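Local coordinates for protein NADPH-flavin oxidoreductase (Vibrio parahaemolyticus serotype O3:K6, PDB 5UU6) that probably uses NADPH to reduce flavins or nitro compounds, with bound flavin mononucleotide as the redox cofactor of a two-subunit enzyme, at residues 31-36 with 125-130; 61-66 with 144-149; 175-180 with 185-190. All blocks are in the same frame, centred on the assembly; numbering follows the deposited sequence.

Contact 1: 31-36 with 125-130. With FMN (flavin mononucleotide), chain E.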
loop_
_atom_site.group_PDB
_atom_site.type_symbol
_atom_site.label_atom_id
_atom_site.label_comp_id
_atom_site.label_asym_id
_atom_site.label_seq_id
_atom_site.Cartn_x
_atom_site.Cartn_y
_atom_site.Cartn_z
ATOM N N GLU A 31 -17.123 -11.038 -5.669
ATOM C CA GLU A 31 -16.454 -12.135 -4.965
ATOM C C GLU A 31 -14.995 -12.287 -5.401
ATOM O O GLU A 31 -14.107 -12.492 -4.567
ATOM C CB GLU A 31 -17.198 -13.456 -5.211
ATOM C CG GLU A 31 -18.144 -13.862 -4.088
ATOM C CD GLU A 31 -19.270 -14.784 -4.561
ATOM O OE1 GLU A 31 -19.002 -15.684 -5.401
ATOM O OE2 GLU A 31 -20.424 -14.605 -4.092
ATOM N N THR A 32 -14.748 -12.239 -6.717
ATOM C CA THR A 32 -13.390 -12.342 -7.243
ATOM C C THR A 32 -12.544 -11.132 -6.874
ATOM O O THR A 32 -11.369 -11.283 -6.526
ATOM C CB THR A 32 -13.442 -12.503 -8.756
ATOM O OG1 THR A 32 -14.147 -13.708 -9.046
ATOM C CG2 THR A 32 -12.035 -12.602 -9.371
ATOM N N ILE A 33 -13.115 -9.925 -6.952
ATOM C CA ILE A 33 -12.360 -8.738 -6.573
ATOM C C ILE A 33 -11.887 -8.855 -5.120
ATOM O O ILE A 33 -10.711 -8.621 -4.814
ATOM C CB ILE A 33 -13.203 -7.471 -6.822
ATOM C CG1 ILE A 33 -13.373 -7.236 -8.351
ATOM C CG2 ILE A 33 -12.623 -6.282 -6.047
ATOM C CD1 ILE A 33 -14.455 -6.189 -8.666
ATOM N N LEU A 34 -12.784 -9.245 -4.211
ATOM C CA LEU A 34 -12.405 -9.364 -2.803
ATOM C C LEU A 34 -11.412 -10.498 -2.600
ATOM O O LEU A 34 -10.445 -10.352 -1.843
ATOM C CB LEU A 34 -13.647 -9.580 -1.931
ATOM C CG LEU A 34 -14.662 -8.429 -1.999
ATOM C CD1 LEU A 34 -16.025 -8.793 -1.339
ATOM C CD2 LEU A 34 -14.036 -7.147 -1.400
ATOM N N GLN A 35 -11.645 -11.634 -3.266
ATOM C CA GLN A 35 -10.687 -12.740 -3.256
ATOM C C GLN A 35 -9.303 -12.266 -3.661
ATOM O O GLN A 35 -8.287 -12.725 -3.114
ATOM C CB GLN A 35 -11.185 -13.854 -4.204
ATOM C CG GLN A 35 -10.723 -15.249 -3.864
ATOM C CD GLN A 35 -11.158 -16.326 -4.902
ATOM O OE1 GLN A 35 -12.170 -16.172 -5.603
ATOM N NE2 GLN A 35 -10.376 -17.418 -4.992
ATOM N N ALA A 36 -9.243 -11.357 -4.643
ATOM C CA ALA A 36 -7.950 -10.901 -5.143
ATOM C C ALA A 36 -7.251 -10.077 -4.085
ATOM O O ALA A 36 -6.035 -10.201 -3.889
ATOM C CB ALA A 36 -8.111 -10.082 -6.431
HETATM N N MSE A 125 -11.177 -6.841 -15.494
HETATM C CA MSE A 125 -12.512 -7.252 -15.944
HETATM C C MSE A 125 -13.220 -6.174 -16.756
HETATM O O MSE A 125 -14.382 -6.344 -17.140
HETATM C CB MSE A 125 -13.395 -7.622 -14.745
HETATM C CG MSE A 125 -12.887 -8.853 -13.991
HETATM SE SE MSE A 125 -13.717 -9.150 -12.229
HETATM C CE MSE A 125 -14.056 -11.000 -12.591
ATOM N N GLY A 126 -12.530 -5.079 -17.047
ATOM C CA GLY A 126 -13.189 -3.969 -17.696
ATOM C C GLY A 126 -13.943 -3.033 -16.763
ATOM O O GLY A 126 -14.615 -2.115 -17.250
ATOM N N LEU A 127 -13.858 -3.226 -15.441
ATOM C CA LEU A 127 -14.387 -2.239 -14.535
ATOM C C LEU A 127 -13.376 -1.119 -14.370
ATOM O O LEU A 127 -12.238 -1.188 -14.848
ATOM C CB LEU A 127 -14.735 -2.861 -13.177
ATOM C CG LEU A 127 -15.681 -4.063 -13.281
ATOM C CD1 LEU A 127 -15.710 -4.853 -11.978
ATOM C CD2 LEU A 127 -17.101 -3.685 -13.765
ATOM N N GLY A 128 -13.794 -0.070 -13.677
ATOM C CA GLY A 128 -12.881 0.990 -13.312
ATOM C C GLY A 128 -13.150 1.441 -11.892
ATOM O O GLY A 128 -14.164 1.082 -11.291
ATOM N N GLY A 129 -12.241 2.248 -11.369
ATOM C CA GLY A 129 -12.504 2.815 -10.065
ATOM C C GLY A 129 -11.514 3.893 -9.711
ATOM O O GLY A 129 -10.678 4.298 -10.530
ATOM N N VAL A 130 -11.622 4.344 -8.461
ATOM C CA VAL A 130 -10.781 5.413 -7.939
ATOM C C VAL A 130 -10.680 5.233 -6.427
ATOM O O VAL A 130 -11.651 4.849 -5.770
ATOM C CB VAL A 130 -11.319 6.808 -8.378
ATOM C CG1 VAL A 130 -12.789 7.095 -7.907
ATOM C CG2 VAL A 130 -10.399 7.930 -7.928
HETATM N N1 FMN E . -9.198 10.814 -6.347
HETATM C C2 FMN E . -10.324 11.574 -6.072
HETATM O O2 FMN E . -10.935 12.090 -7.014
HETATM N N3 FMN E . -10.765 11.746 -4.767
HETATM C C4 FMN E . -10.086 11.152 -3.711
HETATM O O4 FMN E . -10.484 11.304 -2.538
HETATM C C4A FMN E . -8.925 10.399 -3.984
HETATM N N5 FMN E . -8.195 9.792 -2.974
HETATM C C5A FMN E . -7.095 9.005 -3.234
HETATM C C6 FMN E . -6.415 8.376 -2.196
HETATM C C7 FMN E . -5.300 7.581 -2.497
HETATM C C7M FMN E . -4.527 6.883 -1.400
HETATM C C8 FMN E . -4.868 7.425 -3.798
HETATM C C8M FMN E . -3.640 6.579 -4.089
HETATM C C9 FMN E . -5.544 8.057 -4.855
HETATM C C9A FMN E . -6.660 8.851 -4.561
HETATM N N10 FMN E . -7.377 9.469 -5.583
HETATM C C10 FMN E . -8.505 10.222 -5.302
HETATM C "C1'" FMN E . -6.991 9.317 -7.020
HETATM C "C2'" FMN E . -5.863 10.294 -7.372
HETATM O "O2'" FMN E . -6.398 11.596 -7.498
HETATM C "C3'" FMN E . -5.221 9.786 -8.658
HETATM O "O3'" FMN E . -4.543 8.557 -8.439
HETATM C "C4'" FMN E . -4.345 10.765 -9.426
HETATM O "O4'" FMN E . -4.703 12.098 -9.217
HETATM C "C5'" FMN E . -4.940 10.618 -10.777
HETATM O "O5'" FMN E . -4.126 9.843 -11.562
HETATM P P FMN E . -4.697 8.487 -12.208
HETATM O O1P FMN E . -5.811 8.711 -13.221
HETATM O O2P FMN E . -3.511 7.983 -12.985
HETATM O O3P FMN E . -5.131 7.501 -11.131
#
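Thr32 keeps its oxygens for its own helix and turns its methyl to Met125. Its backbone O takes the N-H of Ala36 with Ala36 N 2.8 Å from Thr32 O, and OG1 bonds to the carbonyl of Glu28 one turn back. The first torsion (chi1 -61°) serves both ends: OG1 lies beside the backbone N, while CG2, anti to that N, reaches 4.1 Å from Met125 CE. Met125 is a selenomethionine; the bend at its last torsion (chi3 132°) carries CE to Thr32, while the selenium itself lies by Ile33, with Ile33 CG1 4.3 Å from Met125 SE. Closer still, Ile33 CD1 meets Leu127 CD1 at 3.8 Å, the two branched chains lying at a slant to each other. Three apolar touches thus make up the whole contact, and only 137 Å² is buried. In the FMN-dependent nitroreductase fold this is where helix 27-38 packs against the C-terminal end of helix 101-124: Ile33 also rests on Cys118 and Ala122, and Leu127 shares Ala122 with it. Gly126 ends that long helix in a Schellman motif, its positive phi (83°) turning the chain into strand 128-132, so that Met125 and Leu127, on either side of it in sequence, both point at helix 27-38. The helix also lines the dimer interface: Thr32 packs on Ile8 of the second subunit and Ala36 on Ile11 of the same subunit. At the far end of the strand segment Val130 enters the flavin pocket. Its CG2 lies off the plane at the N1 rim of the isoalloxazine, 3.5 Å from N1 of FMN and 3.8 Å from C1' of FMN, while Ser16 and Arg18, both hydrogen-bonded to the cofactor, touch the same valine.

Contact 2: 61-66 with 144-149; sequences SQLAKF and ELLGLP
Leu145 pushes its CD2 methyl against Leu63 where the C-terminal end of helix 139-145 packs on helix 57-66, within the FMN-dependent nitroreductase fold; a Schellman motif closes the first of these helices at Gly147. The apolar contacts centre on that one methyl: Leu145 CD2 lies 3.6 Å from Leu63 CG and 3.7 Å from Leu63 CD2, so it sits against the CG-CD2 arm of the other leucine. Leu145 stretches across to get there, CG being anti to the backbone N (chi1 177°). Gln62, a residue modelled in two conformers, borders the same methyl with its aliphatic root, CB being 4.0 Å from Leu145 CD2. Leu146 joins more loosely, its CD2 4.4 Å from Leu63 CD1. Leu63 is buried because others close round it, Val54, Val73, Phe79 and Val142 among them, and Leu146 continues the apolar layer onto Val81 of strand 78-85. Together the two segments bury 184 Å². Polar bonds lie within each helix end or reach outside the pair. Phe66 N bonds to Gln62 O, and the carbonyl of Phe66 is taken by Asn138 ND2. The backbone of Leu146 is hydrogen-bonded to the second subunit, whose Asn182 also packs on its side chain. In the closing turn Gly147 N reaches back to Glu144 O at 3.2 Å, and the carbonyl oxygen of Leu145 accepts a hydrogen bond from Lys59 NZ.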
loop_
_atom_site.group_PDB
_atom_site.type_symbol
_atom_site.label_atom_id
_atom_site.label_comp_id
_atom_site.label_asym_id
_atom_site.label_seq_id
_atom_site.Cartn_x
_atom_site.Cartn_y
_atom_site.Cartn_z
ATOM N N SER A 61 -24.816 8.089 0.881
ATOM C CA SER A 61 -25.008 9.535 0.809
ATOM C C SER A 61 -24.145 10.260 1.831
ATOM O O SER A 61 -23.481 11.253 1.515
ATOM C CB SER A 61 -26.479 9.881 1.051
ATOM O OG SER A 61 -26.699 11.176 0.591
ATOM N N GLN A 62 -24.186 9.798 3.080
ATOM C CA GLN A 62 -23.385 10.410 4.135
ATOM C C GLN A 62 -21.906 10.353 3.791
ATOM O O GLN A 62 -21.186 11.351 3.922
ATOM C CB GLN A 62 -23.656 9.706 5.461
ATOM C CG GLN A 62 -24.964 10.138 6.101
ATOM C CD GLN A 62 -24.905 11.584 6.572
ATOM O OE1 GLN A 62 -24.313 11.886 7.614
ATOM N NE2 GLN A 62 -25.503 12.491 5.793
ATOM N N LEU A 63 -21.444 9.192 3.317
ATOM C CA LEU A 63 -20.024 9.036 3.005
ATOM C C LEU A 63 -19.635 9.958 1.869
ATOM O O LEU A 63 -18.534 10.529 1.858
ATOM C CB LEU A 63 -19.717 7.578 2.656
ATOM C CG LEU A 63 -19.713 6.641 3.879
ATOM C CD1 LEU A 63 -19.789 5.195 3.479
ATOM C CD2 LEU A 63 -18.474 6.878 4.769
ATOM N N ALA A 64 -20.537 10.118 0.901
ATOM C CA ALA A 64 -20.279 11.052 -0.176
ATOM C C ALA A 64 -20.008 12.438 0.386
ATOM O O ALA A 64 -19.049 13.110 -0.015
ATOM C CB ALA A 64 -21.475 11.069 -1.142
ATOM N N LYS A 65 -20.865 12.886 1.314
ATOM C CA LYS A 65 -20.679 14.188 1.944
ATOM C C LYS A 65 -19.342 14.265 2.675
ATOM O O LYS A 65 -18.570 15.209 2.468
ATOM C CB LYS A 65 -21.843 14.481 2.901
ATOM C CG LYS A 65 -21.633 15.701 3.768
ATOM C CD LYS A 65 -22.945 16.182 4.432
ATOM N N PHE A 66 -19.054 13.270 3.531
ATOM C CA PHE A 66 -17.848 13.278 4.359
ATOM C C PHE A 66 -16.555 13.231 3.535
ATOM O O PHE A 66 -15.501 13.698 4.001
ATOM C CB PHE A 66 -17.873 12.092 5.327
ATOM C CG PHE A 66 -18.885 12.210 6.413
ATOM C CD1 PHE A 66 -19.220 13.455 6.935
ATOM C CD2 PHE A 66 -19.478 11.082 6.949
ATOM C CE1 PHE A 66 -20.154 13.579 7.948
ATOM C CE2 PHE A 66 -20.411 11.209 7.981
ATOM C CZ PHE A 66 -20.743 12.461 8.473
ATOM N N GLU A 144 -17.414 6.796 13.133
ATOM C CA GLU A 144 -18.630 6.566 13.907
ATOM C C GLU A 144 -19.731 6.002 13.015
ATOM O O GLU A 144 -20.513 5.150 13.445
ATOM C CB GLU A 144 -19.083 7.870 14.591
ATOM C CG GLU A 144 -18.020 8.428 15.565
ATOM C CD GLU A 144 -18.240 9.881 15.999
ATOM O OE1 GLU A 144 -17.386 10.407 16.760
ATOM O OE2 GLU A 144 -19.264 10.494 15.593
ATOM N N LEU A 145 -19.807 6.464 11.767
ATOM C CA LEU A 145 -20.862 5.997 10.877
ATOM C C LEU A 145 -20.728 4.501 10.582
ATOM O O LEU A 145 -21.735 3.805 10.445
ATOM C CB LEU A 145 -20.825 6.825 9.579
ATOM C CG LEU A 145 -21.816 6.428 8.479
ATOM C CD1 LEU A 145 -23.301 6.858 8.803
ATOM C CD2 LEU A 145 -21.392 6.876 7.106
ATOM N N LEU A 146 -19.502 3.978 10.507
ATOM C CA LEU A 146 -19.297 2.568 10.189
ATOM C C LEU A 146 -19.189 1.699 11.432
ATOM O O LEU A 146 -18.930 0.498 11.298
ATOM C CB LEU A 146 -18.040 2.380 9.335
ATOM C CG LEU A 146 -18.031 3.143 8.006
ATOM C CD1 LEU A 146 -16.726 2.924 7.256
ATOM C CD2 LEU A 146 -19.211 2.794 7.113
ATOM N N GLY A 147 -19.363 2.282 12.619
ATOM C CA GLY A 147 -19.330 1.544 13.875
ATOM C C GLY A 147 -18.001 0.890 14.192
ATOM O O GLY A 147 -17.978 -0.231 14.718
ATOM N N LEU A 148 -16.864 1.577 13.879
ATOM C CA LEU A 148 -15.589 0.896 14.107
ATOM C C LEU A 148 -15.250 0.858 15.598
ATOM O O LEU A 148 -15.414 1.864 16.298
ATOM C CB LEU A 148 -14.467 1.588 13.353
ATOM C CG LEU A 148 -14.696 1.764 11.857
ATOM C CD1 LEU A 148 -13.474 2.459 11.308
ATOM C CD2 LEU A 148 -14.883 0.394 11.216
ATOM N N PRO A 149 -14.764 -0.279 16.101
ATOM C CA PRO A 149 -14.285 -0.353 17.484
ATOM C C PRO A 149 -12.900 0.274 17.650
ATOM O O PRO A 149 -12.264 0.742 16.710
ATOM C CB PRO A 149 -14.224 -1.860 17.747
ATOM C CG PRO A 149 -13.870 -2.444 16.409
ATOM C CD PRO A 149 -14.591 -1.558 15.391
#

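Contact 3: 175-180 with 185-190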
loop_
_atom_site.group_PDB
_atom_site.type_symbol
_atom_site.label_atom_id
_atom_site.label_comp_id
_atom_site.label_asym_id
_atom_site.label_seq_id
_atom_site.Cartn_x
_atom_site.Cartn_y
_atom_site.Cartn_z
ATOM N N ALA A 175 10.989 7.701 -14.579
ATOM C CA ALA A 175 11.715 6.731 -13.752
ATOM C C ALA A 175 13.070 7.268 -13.300
ATOM O O ALA A 175 13.487 7.040 -12.158
ATOM C CB ALA A 175 11.893 5.425 -14.521
ATOM N N HIS A 176 13.765 8.018 -14.165
ATOM C CA HIS A 176 15.089 8.453 -13.745
ATOM C C HIS A 176 15.019 9.494 -12.632
ATOM O O HIS A 176 16.035 9.723 -11.973
ATOM C CB HIS A 176 15.906 8.946 -14.952
ATOM C CG HIS A 176 15.587 10.342 -15.398
ATOM N ND1 HIS A 176 14.734 10.613 -16.449
ATOM C CD2 HIS A 176 16.040 11.544 -14.966
ATOM C CE1 HIS A 176 14.651 11.921 -16.627
ATOM N NE2 HIS A 176 15.436 12.509 -15.743
ATOM N N VAL A 177 13.846 10.070 -12.367
ATOM C CA VAL A 177 13.649 10.924 -11.195
ATOM C C VAL A 177 13.240 10.113 -9.973
ATOM O O VAL A 177 13.719 10.367 -8.865
ATOM C CB VAL A 177 12.614 12.021 -11.510
ATOM C CG1 VAL A 177 12.272 12.815 -10.256
ATOM C CG2 VAL A 177 13.163 12.976 -12.596
ATOM N N VAL A 178 12.367 9.125 -10.157
ATOM C CA VAL A 178 11.763 8.415 -9.032
ATOM C C VAL A 178 12.643 7.245 -8.566
ATOM O O VAL A 178 12.654 6.910 -7.375
ATOM C CB VAL A 178 10.346 7.959 -9.437
ATOM C CG1 VAL A 178 9.757 6.995 -8.431
ATOM C CG2 VAL A 178 9.413 9.169 -9.581
ATOM N N VAL A 179 13.397 6.623 -9.470
ATOM C CA VAL A 179 14.250 5.473 -9.149
ATOM C C VAL A 179 15.699 5.926 -9.038
ATOM O O VAL A 179 16.222 6.561 -9.955
ATOM C CB VAL A 179 14.132 4.372 -10.213
ATOM C CG1 VAL A 179 14.924 3.141 -9.754
ATOM C CG2 VAL A 179 12.675 4.024 -10.446
ATOM N N HIS A 180 16.349 5.608 -7.926
ATOM C CA HIS A 180 17.726 6.014 -7.701
ATOM C C HIS A 180 18.581 4.764 -7.639
ATOM O O HIS A 180 18.163 3.757 -7.063
ATOM C CB HIS A 180 17.904 6.797 -6.393
ATOM C CG HIS A 180 16.877 7.870 -6.163
ATOM N ND1 HIS A 180 17.211 9.206 -6.056
ATOM C CD2 HIS A 180 15.545 7.800 -5.939
ATOM C CE1 HIS A 180 16.116 9.920 -5.849
ATOM N NE2 HIS A 180 15.092 9.090 -5.769
ATOM N N GLN A 185 19.561 10.373 -5.034
ATOM C CA GLN A 185 20.090 11.389 -5.941
ATOM C C GLN A 185 19.350 12.701 -5.734
ATOM O O GLN A 185 18.131 12.722 -5.540
ATOM C CB GLN A 185 19.950 10.973 -7.404
ATOM C CG GLN A 185 20.471 9.596 -7.706
ATOM C CD GLN A 185 21.980 9.528 -7.647
ATOM O OE1 GLN A 185 22.661 10.457 -8.089
ATOM N NE2 GLN A 185 22.515 8.430 -7.114
ATOM N N ASP A 186 20.102 13.778 -5.786
ATOM C CA ASP A 186 19.546 15.118 -5.724
ATOM C C ASP A 186 18.589 15.392 -6.872
ATOM O O ASP A 186 18.802 14.946 -7.998
ATOM C CB ASP A 186 20.680 16.114 -5.797
ATOM C CG ASP A 186 21.576 16.023 -4.620
ATOM O OD1 ASP A 186 21.156 15.476 -3.573
ATOM O OD2 ASP A 186 22.698 16.541 -4.737
ATOM N N LEU A 187 17.561 16.174 -6.584
ATOM C CA LEU A 187 16.611 16.567 -7.609
ATOM C C LEU A 187 17.203 17.647 -8.526
ATOM O O LEU A 187 17.753 18.657 -8.068
ATOM C CB LEU A 187 15.328 17.064 -6.950
ATOM C CG LEU A 187 14.237 17.465 -7.925
ATOM C CD1 LEU A 187 13.832 16.238 -8.725
ATOM C CD2 LEU A 187 13.041 18.037 -7.146
ATOM N N ASN A 188 17.101 17.420 -9.827
ATOM C CA ASN A 188 17.430 18.435 -10.816
ATOM C C ASN A 188 16.155 19.202 -11.141
ATOM O O ASN A 188 15.229 18.655 -11.746
ATOM C CB ASN A 188 18.039 17.796 -12.061
ATOM C CG ASN A 188 18.336 18.814 -13.161
ATOM O OD1 ASN A 188 18.142 20.033 -12.998
ATOM N ND2 ASN A 188 18.808 18.315 -14.292
ATOM N N LEU A 189 16.111 20.479 -10.760
ATOM C CA LEU A 189 14.875 21.232 -10.926
ATOM C C LEU A 189 14.453 21.354 -12.383
ATOM O O LEU A 189 13.288 21.670 -12.653
ATOM C CB LEU A 189 15.006 22.613 -10.285
ATOM C CG LEU A 189 14.959 22.552 -8.753
ATOM C CD1 LEU A 189 15.302 23.916 -8.140
ATOM C CD2 LEU A 189 13.595 22.024 -8.243
ATOM N N ASP A 190 15.356 21.097 -13.335
ATOM C CA ASP A 190 14.928 21.100 -14.731
ATOM C C ASP A 190 14.099 19.876 -15.079
ATOM O O ASP A 190 13.325 19.927 -16.033
ATOM C CB ASP A 190 16.121 21.184 -15.677
ATOM C CG ASP A 190 17.073 22.305 -15.322
ATOM O OD1 ASP A 190 16.598 23.312 -14.743
ATOM O OD2 ASP A 190 18.288 22.171 -15.611
#
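The imidazole of His180 meets Gln185 at its edge, with CA of Gln185 in the ring plane, while the ring of Tyr184 stacks with it. ND1 accepts the backbone N-H of Gln185: Gln185 N is 2.8 Å from His180 ND1, the bond is fairly straight (158° at the hydrogen), and the donor stands 26° out of the ring plane. Gln185 CB presses on the same corner, 3.5 Å from His180 ND1. The ring is held at its other nitrogen too, if weakly, since NE2 bonds to Ser50 OG of the second subunit. The Gln185 chain runs past the ring in the opposite direction, CG 3.7 Å from His180 ND1, and its amide NE2 bonds to the carbonyl of Gln183. A second flat group, the imidazole of His176, carries the CG2 methyl of Val177 over one face, 3.8 Å above the ring and offset toward the rim. The other methyl of this valine, CG1, touches Leu187 CD1 at 4.1 Å; Leu187 also lies on Ile192. Beyond it, Asn188 N-caps helix 189-203, with Asn188 OD1 3.0 Å from Asp190 N. The chain folds back here just after Val179 and His180 have paired in parallel with a strand of the second subunit, so the sheet runs on across the interface, as in dimeric nitroreductases, where a segment of one subunit adds a strand to the sheet of the other.

How the contacts relate
From the N terminus, helix 27-38 comes first, helix 57-66 next, and both meet partners much later in the chain. Segment 125-130 closes contact 1 over 88 intervening residues, joining helix 27-38 to the turn into strand 128-132; segment 144-149 then closes contact 2 over 77, joining helix 57-66 to the end of helix 139-145. Because 61-66 lies inside the first loop and 144-149 beyond it, the two cross, although their nearest atoms stay about 11 Å apart. Contact 3 follows in series, a local turn of four residues joining strand 179-181 to the start of helix 189-203, its centre about 40 Å from that of contact 2. All three reach the second subunit.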